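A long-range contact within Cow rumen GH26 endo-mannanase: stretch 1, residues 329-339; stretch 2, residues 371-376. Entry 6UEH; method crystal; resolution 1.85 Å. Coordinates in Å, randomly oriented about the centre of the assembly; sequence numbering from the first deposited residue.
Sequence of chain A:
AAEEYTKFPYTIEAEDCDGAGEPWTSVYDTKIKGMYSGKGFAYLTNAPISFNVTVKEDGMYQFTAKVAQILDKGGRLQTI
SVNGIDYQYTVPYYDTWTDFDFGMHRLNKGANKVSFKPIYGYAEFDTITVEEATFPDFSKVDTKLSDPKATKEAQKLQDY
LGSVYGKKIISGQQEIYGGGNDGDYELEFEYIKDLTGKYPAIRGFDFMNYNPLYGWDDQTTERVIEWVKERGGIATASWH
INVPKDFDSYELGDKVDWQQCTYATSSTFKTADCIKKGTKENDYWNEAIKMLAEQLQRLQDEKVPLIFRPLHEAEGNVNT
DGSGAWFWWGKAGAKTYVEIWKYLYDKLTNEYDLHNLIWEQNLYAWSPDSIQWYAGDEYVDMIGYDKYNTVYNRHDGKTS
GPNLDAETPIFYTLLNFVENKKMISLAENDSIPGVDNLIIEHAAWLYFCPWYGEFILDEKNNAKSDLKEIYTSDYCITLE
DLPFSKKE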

# COMPACT_ATOMS: atom_id res chain seq x y z
N TRP A 329 16.33 -3.76 8.96
CA TRP A 329 15.65 -5.05 9.01
C TRP A 329 15.37 -5.64 7.62
O TRP A 329 14.94 -6.78 7.51
CB TRP A 329 14.34 -4.95 9.81
CG TRP A 329 13.47 -3.77 9.48
CD1 TRP A 329 12.62 -3.65 8.42
CD2 TRP A 329 13.33 -2.57 10.24
NE1 TRP A 329 11.98 -2.43 8.47
CE2 TRP A 329 12.40 -1.75 9.58
CE3 TRP A 329 13.92 -2.09 11.42
CZ2 TRP A 329 12.03 -0.49 10.05
CZ3 TRP A 329 13.56 -0.84 11.89
CH2 TRP A 329 12.62 -0.05 11.21
N GLY A 330 15.62 -4.87 6.57
CA GLY A 330 15.42 -5.36 5.21
C GLY A 330 16.73 -5.60 4.49
O GLY A 330 16.76 -6.04 3.34
N LYS A 331 17.83 -5.31 5.18
CA LYS A 331 19.17 -5.34 4.61
C LYS A 331 19.61 -6.73 4.16
O LYS A 331 20.44 -6.86 3.26
CB LYS A 331 20.16 -4.78 5.63
CG LYS A 331 21.56 -4.51 5.11
CD LYS A 331 22.41 -3.91 6.21
CE LYS A 331 23.82 -3.61 5.73
NZ LYS A 331 24.63 -2.99 6.82
N ALA A 332 19.07 -7.76 4.79
CA ALA A 332 19.48 -9.13 4.51
C ALA A 332 18.55 -9.84 3.52
O ALA A 332 18.69 -11.04 3.28
CB ALA A 332 19.58 -9.93 5.80
N GLY A 333 17.60 -9.10 2.96
CA GLY A 333 16.71 -9.65 1.95
C GLY A 333 15.34 -10.05 2.47
O GLY A 333 15.08 -10.04 3.67
N ALA A 334 14.46 -10.41 1.54
CA ALA A 334 13.06 -10.70 1.86
C ALA A 334 12.91 -11.92 2.77
O ALA A 334 12.16 -11.86 3.75
CB ALA A 334 12.27 -10.91 0.57
N LYS A 335 13.61 -13.00 2.46
CA LYS A 335 13.48 -14.24 3.23
C LYS A 335 13.88 -14.03 4.69
O LYS A 335 13.15 -14.44 5.60
CB LYS A 335 14.33 -15.35 2.61
CG LYS A 335 14.23 -16.68 3.34
CD LYS A 335 15.18 -17.71 2.76
CE LYS A 335 15.08 -19.03 3.50
NZ LYS A 335 15.41 -18.90 4.95
N THR A 336 15.02 -13.40 4.91
CA THR A 336 15.48 -13.10 6.26
C THR A 336 14.51 -12.16 6.96
O THR A 336 14.20 -12.34 8.15
CB THR A 336 16.89 -12.48 6.27
OG1 THR A 336 17.83 -13.45 5.78
CG2 THR A 336 17.29 -12.06 7.68
N TYR A 337 14.01 -11.17 6.23
CA TYR A 337 13.08 -10.20 6.80
C TYR A 337 11.82 -10.87 7.33
O TYR A 337 11.37 -10.57 8.44
CB TYR A 337 12.68 -9.13 5.77
CG TYR A 337 11.47 -8.36 6.23
CD1 TYR A 337 11.57 -7.40 7.22
CD2 TYR A 337 10.21 -8.61 5.69
CE1 TYR A 337 10.46 -6.70 7.66
CE2 TYR A 337 9.10 -7.92 6.12
CZ TYR A 337 9.23 -6.96 7.11
OH TYR A 337 8.12 -6.26 7.54
N VAL A 338 11.23 -11.76 6.53
CA VAL A 338 10.02 -12.46 6.93
C VAL A 338 10.26 -13.26 8.21
O VAL A 338 9.40 -13.30 9.10
CB VAL A 338 9.51 -13.40 5.81
CG1 VAL A 338 8.39 -14.30 6.31
CG2 VAL A 338 9.03 -12.58 4.61
N GLU A 339 11.44 -13.87 8.31
CA GLU A 339 11.81 -14.62 9.51
C GLU A 339 11.89 -13.70 10.73
O GLU A 339 11.50 -14.07 11.83
CB GLU A 339 13.13 -15.36 9.30
CG GLU A 339 13.07 -16.44 8.23
CD GLU A 339 14.40 -17.14 8.00
OE1 GLU A 339 14.56 -17.78 6.95
OE2 GLU A 339 15.28 -17.04 8.88
N ILE A 371 5.97 -9.42 -3.32
CA ILE A 371 5.16 -10.25 -2.43
C ILE A 371 6.03 -11.16 -1.56
O ILE A 371 5.55 -11.74 -0.59
CB ILE A 371 4.17 -11.12 -3.23
CG1 ILE A 371 2.98 -11.53 -2.35
CG2 ILE A 371 4.87 -12.34 -3.83
CD1 ILE A 371 1.96 -12.39 -3.06
N GLN A 372 7.31 -11.27 -1.89
CA GLN A 372 8.23 -12.09 -1.11
C GLN A 372 8.51 -11.47 0.26
O GLN A 372 9.09 -12.12 1.13
CB GLN A 372 9.54 -12.32 -1.87
CG GLN A 372 9.36 -13.09 -3.17
CD GLN A 372 10.68 -13.50 -3.78
OE1 GLN A 372 11.69 -13.64 -3.08
NE2 GLN A 372 10.69 -13.69 -5.10
N TRP A 373 8.10 -10.22 0.44
CA TRP A 373 8.27 -9.53 1.71
C TRP A 373 7.03 -9.66 2.59
O TRP A 373 6.94 -9.06 3.66
CB TRP A 373 8.59 -8.05 1.48
CG TRP A 373 9.87 -7.82 0.75
CD1 TRP A 373 10.06 -7.87 -0.60
CD2 TRP A 373 11.15 -7.50 1.32
NE1 TRP A 373 11.38 -7.60 -0.90
CE2 TRP A 373 12.06 -7.37 0.26
CE3 TRP A 373 11.60 -7.31 2.63
CZ2 TRP A 373 13.41 -7.06 0.47
CZ3 TRP A 373 12.93 -7.01 2.84
CH2 TRP A 373 13.82 -6.88 1.76
N TYR A 374 6.06 -10.45 2.13
CA TYR A 374 4.83 -10.70 2.88
C TYR A 374 5.00 -11.90 3.81
O TYR A 374 5.43 -12.97 3.37
CB TYR A 374 3.66 -10.91 1.92
CG TYR A 374 2.33 -11.20 2.59
CD1 TYR A 374 1.82 -10.35 3.56
CD2 TYR A 374 1.57 -12.30 2.22
CE1 TYR A 374 0.60 -10.60 4.16
CE2 TYR A 374 0.35 -12.56 2.81
CZ TYR A 374 -0.13 -11.71 3.78
OH TYR A 374 -1.35 -11.96 4.37
N ALA A 375 4.68 -11.71 5.08
CA ALA A 375 4.93 -12.74 6.09
C ALA A 375 3.86 -13.83 6.12
O ALA A 375 4.01 -14.83 6.82
CB ALA A 375 5.05 -12.11 7.46
N GLY A 376 2.78 -13.64 5.37
CA GLY A 376 1.74 -14.66 5.28
C GLY A 376 0.48 -14.32 6.05
O GLY A 376 0.51 -13.53 6.99

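What lies at the apolar centre of the contact? The indole of Trp-373, which loses more surface to the other stretch than any other residue here, lies against the start of the helix in the first stretch. Its CA-to-CB bond points sideways, but with chi1 at -62° (m) the end of the side chain comes nearer. Ala-334 sits over one face of the indole: its CB is 3.6 Å from the centroid of the five-membered ring and only 11° off the ring normal, a CH-pi contact in which a weakly polarised methyl meets the electron-rich face. The backbones are close here, with Ala-334 CA and Trp-373 CA 4.9 Å apart.

Which other helix side chains fit around this centre? Val-338, one turn after Ala-334, points toward the second stretch and reaches past the tryptophan to the loop that follows it. Val-338 CG1 packs 3.8 Å from Ala-375 CA and 4.2 Å from Ala-375 CB, while Val-338 CG2 lies 3.5 Å from Gln-372 O and 3.8 Å from Tyr-374 O. The backbones keep pace: Val-338 CA and Ala-375 CA are 5.2 Å apart. Tyr-337 also points toward the second stretch, and its CD2 meets Trp-373 CE3 at 3.6 Å, near the plane of the indole. The tyrosine ring and the six-membered ring of the indole are inclined at 46°, with centroids 5.6 Å apart, so this is an oblique packing of two aromatic side chains, held by dispersion and the exclusion of water.

Why does the turn before the helix come so close to the indole? Gly-330 to Gly-333 form a type I beta turn, closed by a hydrogen bond from Gly-333 N to Gly-330 O (3.2 Å), and Gly-330 O also approaches Trp-373 CH2 at 3.4 Å, near the ring plane. A CB on Gly-330 would point toward the second stretch and stand a tight 3.5 Å from Trp-373 CZ3, so the bare backbone leaves room for the ring. Gly-333, the N-cap residue, has a different need for glycine: at phi 101° and psi 172° a CB would be jammed against the carbonyl oxygen of the residue before it.

What happens where the contact turns polar? No hydrogen bond joins the two stretches; carbonyl oxygens instead meet carbon atoms. Gln-372 O lies 3.4 Å from Ala-334 CB, and Trp-373 O lies 3.5 Å from Tyr-337 CE2, near the plane of the tyrosine ring, where the C-H bonds of the edge face the oxygen. At exposed Gln-372, the CB comes within 3.9 Å of Ala-334 CB. Farther out, Lys-335 and Glu-339 point away from the second stretch and form a salt bridge along their own helix, with a very short 2.4 Å between Lys-335 NZ and Glu-339 OE1. The two stretches are thus joined by packing, burying 381 Å² in all.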